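Local coordinates for uncharacterized protein (Pyrococcus horikoshii, PDB 1ZJJ), which probably acts as a magnesium-dependent phosphatase of the haloacid dehalogenase (HAD) superfamily, though its natural substrate is not established, at residues L75-H80 / Q99-G104; H121-L126 / I149-D154; F87-E92 / Y132-Y137; P188-Y193 / K220-K225. One frame throughout, in Å; residues are numbered along the deposited sequence.

Interactions 1, 2 and 3 gather round the four-stranded parallel sheet. Interaction 2 pairs strands 121-124 and 147-150. Interaction 3 lays helix 132-143 on edge strand 86-89. Interaction 1 brings helices 69-80 and 92-101 together, and its Met77 reaches Val123 and Ile149. Their centres lie about 10 Å and 14 Å from that of interaction 2. Along the chain, segments of interaction 3 alternate with those of interactions 1 and 2. Interaction 4 comes last, in the part carrying the six-stranded sheet, its centre about 28 Å from that of interaction 3. Pro153 on Pro188 and Tyr76 on Pro191 join the two parts. Mg-binding Asp7, Asp9 and Asp210 follow strands 2-6 and 204-209 of the six-stranded sheet, away from interactions 1 and 3.

Interaction 1 (L75-H80 / Q99-G104); sequences LYMSKH and QALGWG
Met77, Leu101 and Trp103 make an apolar contact between the C-terminal ends of helices 69-80 and 92-101. Met77 CG is anti to the carbonyl carbon (chi1 -64°). The chain then runs extended through chi2 and bends at chi3 (81°), which turns the methyl CE toward the indole. Met77 SD lies 3.8 Å from Leu101 CD1, and the two side chains cross at about a right angle. Met77 CE touches Trp103 CZ3 at 4.0 Å. Leu101 divides its branches. CD1 goes to Met77 and also sits over one face of the Trp103 ring, offset toward the rim. Leu101 CD2 reaches Ser78 CB at 4.0 Å. Trp103 also has CG anti to its carbonyl carbon, and it points the six-membered end of the indole at helix 69-80. Trp103 CH2 approaches Met77 O at 3.3 Å, with the oxygen at the ring edge and near its plane. Trp103 CH2 is also 3.9 Å from Met77 CB. Gly102 is the first residue to leave helical angles, with positive phi (74°), and the chain turns there so that Leu101 and Trp103 both face helix 69-80. Ile86 of strand 86-89 touches Met77, Leu101 and Trp103, and the Trp103 ring meets His121. The two helices flank strand 86-89 in sequence, and their packing beside this edge strand is characteristic of an alpha/beta fold with a parallel sheet.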
loop_
_atom_site.group_PDB
_atom_site.type_symbol
_atom_site.label_atom_id
_atom_site.label_comp_id
_atom_site.label_asym_id
_atom_site.label_seq_id
_atom_site.Cartn_x
_atom_site.Cartn_y
_atom_site.Cartn_z
ATOM N N LEU B 75 24.287 0.257 6.229
ATOM C CA LEU B 75 25.224 1.337 6.538
ATOM C C LEU B 75 24.533 2.514 7.231
ATOM O O LEU B 75 25.096 3.131 8.142
ATOM C CB LEU B 75 25.929 1.814 5.260
ATOM C CG LEU B 75 26.796 0.763 4.548
ATOM C CD1 LEU B 75 27.382 1.347 3.277
ATOM C CD2 LEU B 75 27.910 0.296 5.475
ATOM N N TYR B 76 23.316 2.825 6.802
ATOM C CA TYR B 76 22.565 3.914 7.416
ATOM C C TYR B 76 22.249 3.566 8.877
ATOM O O TYR B 76 22.470 4.371 9.784
ATOM C CB TYR B 76 21.254 4.156 6.663
ATOM C CG TYR B 76 20.364 5.153 7.363
ATOM C CD1 TYR B 76 20.619 6.524 7.283
ATOM C CD2 TYR B 76 19.320 4.722 8.181
ATOM C CE1 TYR B 76 19.857 7.437 8.010
ATOM C CE2 TYR B 76 18.555 5.624 8.909
ATOM C CZ TYR B 76 18.831 6.977 8.822
ATOM O OH TYR B 76 18.083 7.863 9.562
ATOM N N MET B 77 21.719 2.362 9.090
ATOM C CA MET B 77 21.362 1.899 10.427
ATOM C C MET B 77 22.572 1.905 11.360
ATOM O O MET B 77 22.495 2.389 12.486
ATOM C CB MET B 77 20.760 0.491 10.347
ATOM C CG MET B 77 19.449 0.452 9.573
ATOM S SD MET B 77 18.836 -1.207 9.241
ATOM C CE MET B 77 18.053 -1.570 10.814
ATOM N N SER B 78 23.689 1.373 10.879
ATOM C CA SER B 78 24.907 1.316 11.668
ATOM C C SER B 78 25.389 2.702 12.100
ATOM O O SER B 78 25.794 2.908 13.248
ATOM C CB SER B 78 26.003 0.619 10.862
ATOM O OG SER B 78 27.115 0.312 11.679
ATOM N N LYS B 79 25.330 3.654 11.175
ATOM C CA LYS B 79 25.789 5.010 11.436
ATOM C C LYS B 79 24.845 5.930 12.201
ATOM O O LYS B 79 25.302 6.749 12.997
ATOM C CB LYS B 79 26.149 5.687 10.110
ATOM C CG LYS B 79 26.767 7.062 10.258
ATOM C CD LYS B 79 27.163 7.632 8.904
ATOM C CE LYS B 79 28.093 8.817 9.082
ATOM N NZ LYS B 79 28.374 9.524 7.802
ATOM N N HIS B 80 23.541 5.784 11.990
ATOM C CA HIS B 80 22.576 6.685 12.608
ATOM C C HIS B 80 21.535 6.145 13.586
ATOM O O HIS B 80 20.736 6.920 14.100
ATOM C CB HIS B 80 21.842 7.447 11.497
ATOM C CG HIS B 80 22.748 8.206 10.584
ATOM N ND1 HIS B 80 23.488 9.293 11.003
ATOM C CD2 HIS B 80 23.051 8.032 9.274
ATOM C CE1 HIS B 80 24.204 9.754 9.993
ATOM N NE2 HIS B 80 23.958 9.004 8.932
ATOM N N GLN B 99 21.386 -9.399 8.790
ATOM C CA GLN B 99 22.064 -10.391 9.616
ATOM C C GLN B 99 23.483 -9.898 9.891
ATOM O O GLN B 99 24.000 -10.057 10.997
ATOM C CB GLN B 99 22.105 -11.748 8.905
ATOM C CG GLN B 99 20.729 -12.343 8.661
ATOM C CD GLN B 99 20.770 -13.694 7.970
ATOM O OE1 GLN B 99 21.522 -13.897 7.019
ATOM N NE2 GLN B 99 19.941 -14.620 8.435
ATOM N N ALA B 100 24.095 -9.283 8.881
ATOM C CA ALA B 100 25.447 -8.755 9.001
ATOM C C ALA B 100 25.564 -7.694 10.097
ATOM O O ALA B 100 26.632 -7.523 10.686
ATOM C CB ALA B 100 25.896 -8.180 7.670
ATOM N N LEU B 101 24.479 -6.968 10.356
ATOM C CA LEU B 101 24.498 -5.951 11.403
ATOM C C LEU B 101 24.736 -6.638 12.742
ATOM O O LEU B 101 25.349 -6.074 13.653
ATOM C CB LEU B 101 23.166 -5.194 11.448
ATOM C CG LEU B 101 23.030 -3.936 10.591
ATOM C CD1 LEU B 101 21.602 -3.407 10.669
ATOM C CD2 LEU B 101 24.015 -2.888 11.074
ATOM N N GLY B 102 24.243 -7.866 12.852
ATOM C CA GLY B 102 24.413 -8.622 14.077
ATOM C C GLY B 102 23.529 -8.136 15.207
ATOM O O GLY B 102 23.745 -8.497 16.358
ATOM N N TRP B 103 22.523 -7.330 14.886
ATOM C CA TRP B 103 21.620 -6.801 15.902
ATOM C C TRP B 103 20.574 -7.815 16.348
ATOM O O TRP B 103 19.941 -7.652 17.395
ATOM C CB TRP B 103 20.921 -5.540 15.378
ATOM C CG TRP B 103 21.839 -4.356 15.206
ATOM C CD1 TRP B 103 23.192 -4.324 15.401
ATOM C CD2 TRP B 103 21.464 -3.034 14.790
ATOM N NE1 TRP B 103 23.682 -3.067 15.131
ATOM C CE2 TRP B 103 22.644 -2.256 14.752
ATOM C CE3 TRP B 103 20.244 -2.433 14.441
ATOM C CZ2 TRP B 103 22.639 -0.907 14.384
ATOM C CZ3 TRP B 103 20.240 -1.092 14.075
ATOM C CH2 TRP B 103 21.433 -0.344 14.049
ATOM N N GLY B 104 20.398 -8.867 15.556
ATOM C CA GLY B 104 19.413 -9.876 15.886
ATOM C C GLY B 104 18.119 -9.653 15.127
ATOM O O GLY B 104 17.534 -8.565 15.170
#

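Interaction 2 (H121-L126 / I149-D154)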
loop_
_atom_site.group_PDB
_atom_site.type_symbol
_atom_site.label_atom_id
_atom_site.label_comp_id
_atom_site.label_asym_id
_atom_site.label_seq_id
_atom_site.Cartn_x
_atom_site.Cartn_y
_atom_site.Cartn_z
ATOM N N HIS B 121 13.409 -2.077 15.157
ATOM C CA HIS B 121 13.509 -1.560 13.794
ATOM C C HIS B 121 12.778 -2.456 12.798
ATOM O O HIS B 121 12.925 -3.680 12.827
ATOM C CB HIS B 121 14.982 -1.466 13.367
ATOM C CG HIS B 121 15.855 -0.728 14.333
ATOM N ND1 HIS B 121 15.737 0.626 14.566
ATOM C CD2 HIS B 121 16.866 -1.155 15.131
ATOM C CE1 HIS B 121 16.632 1.000 15.461
ATOM N NE2 HIS B 121 17.331 -0.064 15.821
ATOM N N VAL B 122 11.987 -1.844 11.921
ATOM C CA VAL B 122 11.281 -2.585 10.884
ATOM C C VAL B 122 11.863 -2.132 9.547
ATOM O O VAL B 122 11.841 -0.945 9.224
ATOM C CB VAL B 122 9.769 -2.306 10.900
ATOM C CG1 VAL B 122 9.103 -3.038 9.743
ATOM C CG2 VAL B 122 9.169 -2.761 12.225
ATOM N N VAL B 123 12.414 -3.075 8.789
ATOM C CA VAL B 123 13.027 -2.774 7.498
ATOM C C VAL B 123 12.188 -3.404 6.385
ATOM O O VAL B 123 11.948 -4.616 6.377
ATOM C CB VAL B 123 14.479 -3.302 7.444
ATOM C CG1 VAL B 123 15.091 -3.018 6.080
ATOM C CG2 VAL B 123 15.318 -2.630 8.528
ATOM N N VAL B 124 11.749 -2.573 5.446
ATOM C CA VAL B 124 10.892 -3.026 4.361
ATOM C C VAL B 124 11.498 -2.812 2.987
ATOM O O VAL B 124 11.816 -1.688 2.612
ATOM C CB VAL B 124 9.538 -2.280 4.405
ATOM C CG1 VAL B 124 8.563 -2.869 3.385
ATOM C CG2 VAL B 124 8.960 -2.337 5.811
ATOM N N GLY B 125 11.651 -3.905 2.247
ATOM C CA GLY B 125 12.173 -3.843 0.897
ATOM C C GLY B 125 11.206 -4.629 0.033
ATOM O O GLY B 125 10.123 -5.006 0.497
ATOM N N LEU B 126 11.573 -4.883 -1.217
ATOM C CA LEU B 126 10.708 -5.649 -2.102
ATOM C C LEU B 126 10.604 -7.092 -1.594
ATOM O O LEU B 126 11.608 -7.772 -1.438
ATOM C CB LEU B 126 11.263 -5.651 -3.530
ATOM C CG LEU B 126 10.531 -6.590 -4.496
ATOM C CD1 LEU B 126 9.108 -6.091 -4.712
ATOM C CD2 LEU B 126 11.282 -6.664 -5.824
ATOM N N ILE B 149 11.686 1.760 8.325
ATOM C CA ILE B 149 12.707 1.980 7.294
ATOM C C ILE B 149 12.367 1.288 5.971
ATOM O O ILE B 149 12.093 0.086 5.941
ATOM C CB ILE B 149 14.080 1.437 7.756
ATOM C CG1 ILE B 149 14.470 2.079 9.084
ATOM C CG2 ILE B 149 15.145 1.714 6.691
ATOM C CD1 ILE B 149 15.511 1.283 9.858
ATOM N N GLY B 150 12.396 2.050 4.883
ATOM C CA GLY B 150 12.108 1.491 3.573
ATOM C C GLY B 150 13.373 1.497 2.733
ATOM O O GLY B 150 14.066 2.504 2.687
ATOM N N THR B 151 13.688 0.387 2.069
ATOM C CA THR B 151 14.907 0.347 1.268
ATOM C C THR B 151 14.898 1.305 0.083
ATOM O O THR B 151 15.908 1.938 -0.204
ATOM C CB THR B 151 15.218 -1.082 0.743
ATOM O OG1 THR B 151 14.149 -1.540 -0.092
ATOM C CG2 THR B 151 15.413 -2.046 1.907
ATOM N N ASN B 152 13.765 1.414 -0.599
ATOM C CA ASN B 152 13.666 2.293 -1.759
ATOM C C ASN B 152 12.215 2.661 -2.038
ATOM O O ASN B 152 11.298 1.940 -1.655
ATOM C CB ASN B 152 14.297 1.625 -2.981
ATOM C CG ASN B 152 13.709 0.271 -3.268
ATOM O OD1 ASN B 152 13.848 -0.655 -2.475
ATOM N ND2 ASN B 152 13.042 0.147 -4.407
ATOM N N PRO B 153 11.993 3.795 -2.721
ATOM C CA PRO B 153 10.667 4.314 -3.066
ATOM C C PRO B 153 9.980 3.793 -4.326
ATOM O O PRO B 153 8.788 4.010 -4.494
ATOM C CB PRO B 153 10.919 5.811 -3.151
ATOM C CG PRO B 153 12.264 5.842 -3.820
ATOM C CD PRO B 153 13.038 4.779 -3.063
ATOM N N ASP B 154 10.716 3.111 -5.198
ATOM C CA ASP B 154 10.147 2.623 -6.452
ATOM C C ASP B 154 8.749 2.027 -6.350
ATOM O O ASP B 154 8.530 1.003 -5.704
ATOM C CB ASP B 154 11.085 1.604 -7.089
ATOM C CG ASP B 154 12.487 2.149 -7.291
ATOM O OD1 ASP B 154 12.876 2.403 -8.452
ATOM O OD2 ASP B 154 13.196 2.325 -6.283
HETATM O O HOH W 1 13.516 -3.341 -2.960
#
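Strand 121-124, helix 132-143 and strand 147-150 form a beta-alpha-beta unit, and this contact is the parallel pairing of its two strands. Three backbone bonds join the two segments. Ile149 N gives its hydrogen to Val122 O at 2.9 Å, nearly along the C=O axis. Val124 N donates to Ile149 O at 2.7 Å, again almost in line with the carbonyl. Ile149 thus uses both its N-H and its C=O on the neighbouring strand. Just past the strand, Thr151 N bonds Val124 O at 2.8 Å, but this donor stands above the carbonyl plane. The same Val124 O also receives a CA-H...O contact from Gly150. Val123 and Ile149 lie side by side on one face, where Met77 of helix 69-80 packs on both. Val124 projects to the other face, against helix 167-178.

Polar groups past the strand ends are also linked. Thr151 OG1 sits between its own N and carbonyl carbon (chi1 61°). Thr151 OG1 donates to Asn152 OD1 at 2.6 Å, in the plane of that carbonyl, and has a weak bond with Ser43. Asn152 OD1 takes a second hydrogen from a water, which in turn accepts from Leu126 N. At the other strand end, His121 ND1 bonds Thr147 OG1 and NE2 bonds Asp82 O. Asn41 also holds Asp154 OD2. Asn152 ND2 meets Asp154 OD2 at 2.9 Å, from above the carboxylate plane, with an N-H...O angle of 167°.

Interaction 3 (F87-E92 / Y132-Y137); sequences FVIGGE and YEKLKY
Lys134 runs from helix 132-143 along the end of strand 86-89, and its chain can be followed outward. Lys134 CB packs on Ile89, 4.1 Å from Ile89 CG1. CG is anti to the carbonyl carbon (chi1 -69°). Beyond it the chain stays extended through CD and CE, sliding past Ile89 in the opposite direction. The tip, Lys134 NZ, gives a hydrogen to a water at 2.9 Å. That water also accepts from Gly90 N, so it ties the lysine to the backbone just past the strand. NZ has its stronger partner in Asp127, with which it forms a salt bridge. The charge is therefore paired although the stem lies on apolar atoms.

Ile89 CD1 reaches the helix backbone, 3.7 Å from Lys134 O. Phe87, two residues back on the same side of the strand, has CG anti to its backbone N (chi1 179°). Phe87 CE2, at the ring edge, is 3.8 Å from Lys134 O. Phe87 CZ touches Tyr137 CB at 4.0 Å. The Tyr137 ring itself turns away and meets Trp116. Ala138 of the same helix touches both Phe87 and Ile89. Leu135 packs on Leu130 of the second subunit. The local axes of strand and helix are 9.4 Å apart, and their N-to-C directions are 141° apart. Such a helix, packed obliquely on a parallel sheet, closer to antiparallel than to parallel, is typical of layered alpha/beta domains.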
loop_
_atom_site.group_PDB
_atom_site.type_symbol
_atom_site.label_atom_id
_atom_site.label_comp_id
_atom_site.label_asym_id
_atom_site.label_seq_id
_atom_site.Cartn_x
_atom_site.Cartn_y
_atom_site.Cartn_z
ATOM N N PHE B 87 12.925 -6.574 12.362
ATOM C CA PHE B 87 11.920 -7.413 11.730
ATOM C C PHE B 87 12.062 -7.038 10.257
ATOM O O PHE B 87 12.009 -5.862 9.907
ATOM C CB PHE B 87 10.512 -7.080 12.206
ATOM C CG PHE B 87 9.454 -7.917 11.550
ATOM C CD1 PHE B 87 9.378 -9.285 11.800
ATOM C CD2 PHE B 87 8.558 -7.351 10.648
ATOM C CE1 PHE B 87 8.423 -10.083 11.161
ATOM C CE2 PHE B 87 7.600 -8.132 10.001
ATOM C CZ PHE B 87 7.532 -9.504 10.258
ATOM N N VAL B 88 12.251 -8.029 9.398
ATOM C CA VAL B 88 12.441 -7.749 7.986
ATOM C C VAL B 88 11.369 -8.256 7.037
ATOM O O VAL B 88 10.866 -9.371 7.174
ATOM C CB VAL B 88 13.779 -8.334 7.493
ATOM C CG1 VAL B 88 13.961 -8.046 6.006
ATOM C CG2 VAL B 88 14.925 -7.764 8.307
ATOM N N ILE B 89 11.034 -7.412 6.069
ATOM C CA ILE B 89 10.093 -7.757 5.014
ATOM C C ILE B 89 10.937 -7.555 3.765
ATOM O O ILE B 89 11.304 -6.425 3.433
ATOM C CB ILE B 89 8.867 -6.823 4.974
ATOM C CG1 ILE B 89 7.881 -7.223 6.082
ATOM C CG2 ILE B 89 8.199 -6.897 3.590
ATOM C CD1 ILE B 89 6.701 -6.272 6.248
ATOM N N GLY B 90 11.286 -8.652 3.103
ATOM C CA GLY B 90 12.107 -8.536 1.914
ATOM C C GLY B 90 12.755 -9.841 1.509
ATOM O O GLY B 90 12.476 -10.891 2.094
ATOM N N GLY B 91 13.637 -9.765 0.517
ATOM C CA GLY B 91 14.306 -10.946 0.018
ATOM C C GLY B 91 15.646 -11.265 0.648
ATOM O O GLY B 91 16.142 -10.554 1.523
ATOM N N GLU B 92 16.231 -12.356 0.173
ATOM C CA GLU B 92 17.513 -12.860 0.647
ATOM C C GLU B 92 18.571 -11.774 0.826
ATOM O O GLU B 92 19.236 -11.707 1.859
ATOM C CB GLU B 92 18.022 -13.917 -0.336
ATOM C CG GLU B 92 19.180 -14.745 0.156
ATOM C CD GLU B 92 19.757 -15.617 -0.945
ATOM O OE1 GLU B 92 18.968 -16.284 -1.648
ATOM O OE2 GLU B 92 20.996 -15.635 -1.105
ATOM N N TYR B 132 -0.186 -10.885 4.182
ATOM C CA TYR B 132 -0.869 -9.949 5.062
ATOM C C TYR B 132 -0.244 -10.065 6.449
ATOM O O TYR B 132 -0.056 -9.067 7.148
ATOM C CB TYR B 132 -2.349 -10.295 5.190
ATOM C CG TYR B 132 -3.077 -9.373 6.141
ATOM C CD1 TYR B 132 -3.496 -8.109 5.731
ATOM C CD2 TYR B 132 -3.335 -9.755 7.456
ATOM C CE1 TYR B 132 -4.154 -7.249 6.603
ATOM C CE2 TYR B 132 -3.993 -8.902 8.340
ATOM C CZ TYR B 132 -4.398 -7.654 7.907
ATOM O OH TYR B 132 -5.031 -6.798 8.772
ATOM N N GLU B 133 0.054 -11.298 6.846
ATOM C CA GLU B 133 0.640 -11.559 8.158
ATOM C C GLU B 133 1.892 -10.708 8.384
ATOM O O GLU B 133 2.079 -10.136 9.461
ATOM C CB GLU B 133 0.967 -13.051 8.298
ATOM C CG GLU B 133 1.660 -13.413 9.601
ATOM C CD GLU B 133 1.821 -14.908 9.798
ATOM O OE1 GLU B 133 2.196 -15.609 8.836
ATOM O OE2 GLU B 133 1.586 -15.382 10.926
ATOM N N LYS B 134 2.747 -10.619 7.371
ATOM C CA LYS B 134 3.952 -9.807 7.498
ATOM C C LYS B 134 3.584 -8.338 7.711
ATOM O O LYS B 134 4.157 -7.669 8.572
ATOM C CB LYS B 134 4.835 -9.958 6.259
ATOM C CG LYS B 134 5.469 -11.331 6.117
ATOM C CD LYS B 134 6.484 -11.350 4.990
ATOM C CE LYS B 134 7.052 -12.741 4.778
ATOM N NZ LYS B 134 8.093 -12.737 3.712
ATOM N N LEU B 135 2.632 -7.831 6.928
ATOM C CA LEU B 135 2.194 -6.444 7.077
ATOM C C LEU B 135 1.646 -6.200 8.482
ATOM O O LEU B 135 1.833 -5.127 9.061
ATOM C CB LEU B 135 1.097 -6.111 6.059
ATOM C CG LEU B 135 1.519 -6.094 4.592
ATOM C CD1 LEU B 135 0.301 -5.830 3.716
ATOM C CD2 LEU B 135 2.583 -5.016 4.384
ATOM N N LYS B 136 0.960 -7.203 9.016
ATOM C CA LYS B 136 0.374 -7.113 10.346
ATOM C C LYS B 136 1.435 -6.890 11.427
ATOM O O LYS B 136 1.381 -5.909 12.164
ATOM C CB LYS B 136 -0.421 -8.386 10.647
ATOM C CG LYS B 136 -1.070 -8.404 12.027
ATOM C CD LYS B 136 -1.704 -9.757 12.334
ATOM C CE LYS B 136 -0.673 -10.881 12.389
ATOM N NZ LYS B 136 -1.294 -12.176 12.803
ATOM N N TYR B 137 2.401 -7.798 11.526
ATOM C CA TYR B 137 3.444 -7.653 12.536
ATOM C C TYR B 137 4.289 -6.403 12.335
ATOM O O TYR B 137 4.701 -5.766 13.304
ATOM C CB TYR B 137 4.322 -8.906 12.575
ATOM C CG TYR B 137 3.589 -10.070 13.190
ATOM C CD1 TYR B 137 3.066 -9.971 14.476
ATOM C CD2 TYR B 137 3.350 -11.239 12.468
ATOM C CE1 TYR B 137 2.311 -11.002 15.030
ATOM C CE2 TYR B 137 2.593 -12.284 13.013
ATOM C CZ TYR B 137 2.078 -12.152 14.295
ATOM O OH TYR B 137 1.324 -13.160 14.854
HETATM O O HOH W 2 10.309 -11.036 4.495
#

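Interaction 4 (P188-Y193 / K220-K225)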
loop_
_atom_site.group_PDB
_atom_site.type_symbol
_atom_site.label_atom_id
_atom_site.label_comp_id
_atom_site.label_asym_id
_atom_site.label_seq_id
_atom_site.Cartn_x
_atom_site.Cartn_y
_atom_site.Cartn_z
ATOM N N PRO B 188 15.595 8.589 -4.730
ATOM C CA PRO B 188 16.453 9.780 -4.766
ATOM C C PRO B 188 16.709 10.373 -3.387
ATOM O O PRO B 188 16.859 11.589 -3.240
ATOM C CB PRO B 188 15.642 10.729 -5.629
ATOM C CG PRO B 188 14.267 10.504 -5.079
ATOM C CD PRO B 188 14.193 8.970 -4.981
ATOM N N ASN B 189 16.773 9.515 -2.377
ATOM C CA ASN B 189 16.970 9.970 -1.013
ATOM C C ASN B 189 18.410 10.151 -0.556
ATOM O O ASN B 189 19.343 9.571 -1.104
ATOM C CB ASN B 189 16.212 9.038 -0.070
ATOM C CG ASN B 189 14.713 9.103 -0.293
ATOM O OD1 ASN B 189 14.053 10.033 0.164
ATOM N ND2 ASN B 189 14.174 8.134 -1.021
ATOM N N GLU B 190 18.562 10.971 0.476
ATOM C CA GLU B 190 19.849 11.330 1.047
ATOM C C GLU B 190 20.705 10.198 1.636
ATOM O O GLU B 190 21.926 10.215 1.501
ATOM C CB GLU B 190 19.609 12.440 2.076
ATOM C CG GLU B 190 20.844 13.136 2.589
ATOM C CD GLU B 190 21.582 12.299 3.599
ATOM O OE1 GLU B 190 20.923 11.459 4.244
ATOM O OE2 GLU B 190 22.808 12.483 3.762
ATOM N N PRO B 191 20.088 9.203 2.299
ATOM C CA PRO B 191 20.907 8.121 2.859
ATOM C C PRO B 191 21.762 7.431 1.791
ATOM O O PRO B 191 22.903 7.032 2.050
ATOM C CB PRO B 191 19.866 7.171 3.455
ATOM C CG PRO B 191 18.764 8.108 3.864
ATOM C CD PRO B 191 18.671 9.026 2.664
ATOM N N MET B 192 21.202 7.291 0.592
ATOM C CA MET B 192 21.912 6.646 -0.510
ATOM C C MET B 192 23.081 7.527 -0.938
ATOM O O MET B 192 24.162 7.032 -1.245
ATOM C CB MET B 192 20.975 6.429 -1.700
ATOM C CG MET B 192 21.479 5.406 -2.702
ATOM S SD MET B 192 21.366 3.730 -2.032
ATOM C CE MET B 192 20.525 2.902 -3.347
ATOM N N TYR B 193 22.854 8.837 -0.961
ATOM C CA TYR B 193 23.904 9.778 -1.344
ATOM C C TYR B 193 25.015 9.731 -0.307
ATOM O O TYR B 193 26.193 9.811 -0.639
ATOM C CB TYR B 193 23.358 11.206 -1.429
ATOM C CG TYR B 193 24.399 12.221 -1.857
ATOM C CD1 TYR B 193 24.897 12.231 -3.161
ATOM C CD2 TYR B 193 24.913 13.147 -0.950
ATOM C CE1 TYR B 193 25.882 13.134 -3.548
ATOM C CE2 TYR B 193 25.898 14.058 -1.328
ATOM C CZ TYR B 193 26.380 14.043 -2.625
ATOM O OH TYR B 193 27.375 14.913 -2.994
ATOM N N LYS B 220 20.002 15.621 -9.294
ATOM C CA LYS B 220 19.632 17.025 -9.106
ATOM C C LYS B 220 19.538 17.469 -7.652
ATOM O O LYS B 220 19.947 18.573 -7.319
ATOM C CB LYS B 220 18.308 17.309 -9.802
ATOM C CG LYS B 220 18.342 17.028 -11.278
ATOM C CD LYS B 220 19.630 17.539 -11.903
ATOM C CE LYS B 220 19.515 19.016 -12.252
ATOM N NZ LYS B 220 18.236 19.399 -12.904
ATOM N N LYS B 221 18.986 16.621 -6.792
ATOM C CA LYS B 221 18.856 16.962 -5.381
ATOM C C LYS B 221 20.201 17.047 -4.681
ATOM O O LYS B 221 20.368 17.820 -3.743
ATOM C CB LYS B 221 17.958 15.944 -4.670
ATOM C CG LYS B 221 16.483 16.087 -5.033
ATOM C CD LYS B 221 15.639 14.941 -4.499
ATOM C CE LYS B 221 15.949 14.660 -3.035
ATOM N NZ LYS B 221 15.169 13.506 -2.530
ATOM N N PHE B 222 21.171 16.267 -5.145
ATOM C CA PHE B 222 22.483 16.278 -4.511
ATOM C C PHE B 222 23.639 16.840 -5.339
ATOM O O PHE B 222 24.808 16.617 -5.032
ATOM C CB PHE B 222 22.790 14.875 -3.994
ATOM C CG PHE B 222 21.763 14.382 -3.022
ATOM C CD1 PHE B 222 21.661 14.947 -1.755
ATOM C CD2 PHE B 222 20.833 13.419 -3.405
ATOM C CE1 PHE B 222 20.639 14.565 -0.882
ATOM C CE2 PHE B 222 19.812 13.032 -2.544
ATOM C CZ PHE B 222 19.714 13.606 -1.280
ATOM N N GLY B 223 23.295 17.578 -6.388
ATOM C CA GLY B 223 24.309 18.212 -7.216
ATOM C C GLY B 223 25.237 17.333 -8.031
ATOM O O GLY B 223 26.410 17.662 -8.221
ATOM N N MET B 224 24.721 16.213 -8.512
ATOM C CA MET B 224 25.506 15.311 -9.340
ATOM C C MET B 224 25.103 15.618 -10.772
ATOM O O MET B 224 23.949 15.971 -11.026
ATOM C CB MET B 224 25.149 13.856 -9.044
ATOM C CG MET B 224 25.287 13.446 -7.602
ATOM S SD MET B 224 24.478 11.863 -7.355
ATOM C CE MET B 224 25.699 10.726 -8.060
ATOM N N LYS B 225 26.035 15.497 -11.711
ATOM C CA LYS B 225 25.688 15.738 -13.105
ATOM C C LYS B 225 24.628 14.695 -13.443
ATOM O O LYS B 225 24.852 13.495 -13.259
ATOM C CB LYS B 225 26.908 15.561 -14.012
ATOM C CG LYS B 225 26.605 15.765 -15.495
ATOM C CD LYS B 225 27.821 15.486 -16.367
ATOM C CE LYS B 225 28.889 16.553 -16.206
ATOM N NZ LYS B 225 28.418 17.865 -16.734
#
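Lys221 NZ is gripped by one hydrogen bond across this contact, to Pro188 O at 2.7 Å. The ammonium stands above the carbonyl plane. The lysine chain bends at chi3 (47°) to bring NZ there, and NZ also lies beside Pro188 CG. The contact joins the start of helix 190-199 to the end of helix 212-221, two helices flanking strand 204-209 in sequence within the HAD fold.

An offset stack of Tyr193 and Phe222 forms its centre. The ring centroids are 4.7 Å apart and the planes differ by 10°. Tyr193 has CG anti to the backbone N, while Phe222 has CG anti to the carbonyl carbon. The side chains slide past each other in opposite directions, so each CB lies over the other's ring. Phe222 CB is 3.6 Å from the Tyr193 centroid, and Tyr193 CB rests over the centre of the Phe222 ring. Lys221 CB lies over the opposite face of the Phe222 ring, toward its rim. The Phe222 tip pushes into the helix start, with CZ 3.3 Å from Glu190 CA. Phe222 CE2, at the ring edge, is 3.4 Å from Pro188 O, the acceptor of the lysine bond. Asn189, at the N-cap, turns ND2 to Gly186 O and makes no side-chain capping bond. Tyr193 OH bonds Arg197. Met224 makes a Met-aromatic contact at the Tyr193 ring edge, its SD 5.3 Å from the ring centroid.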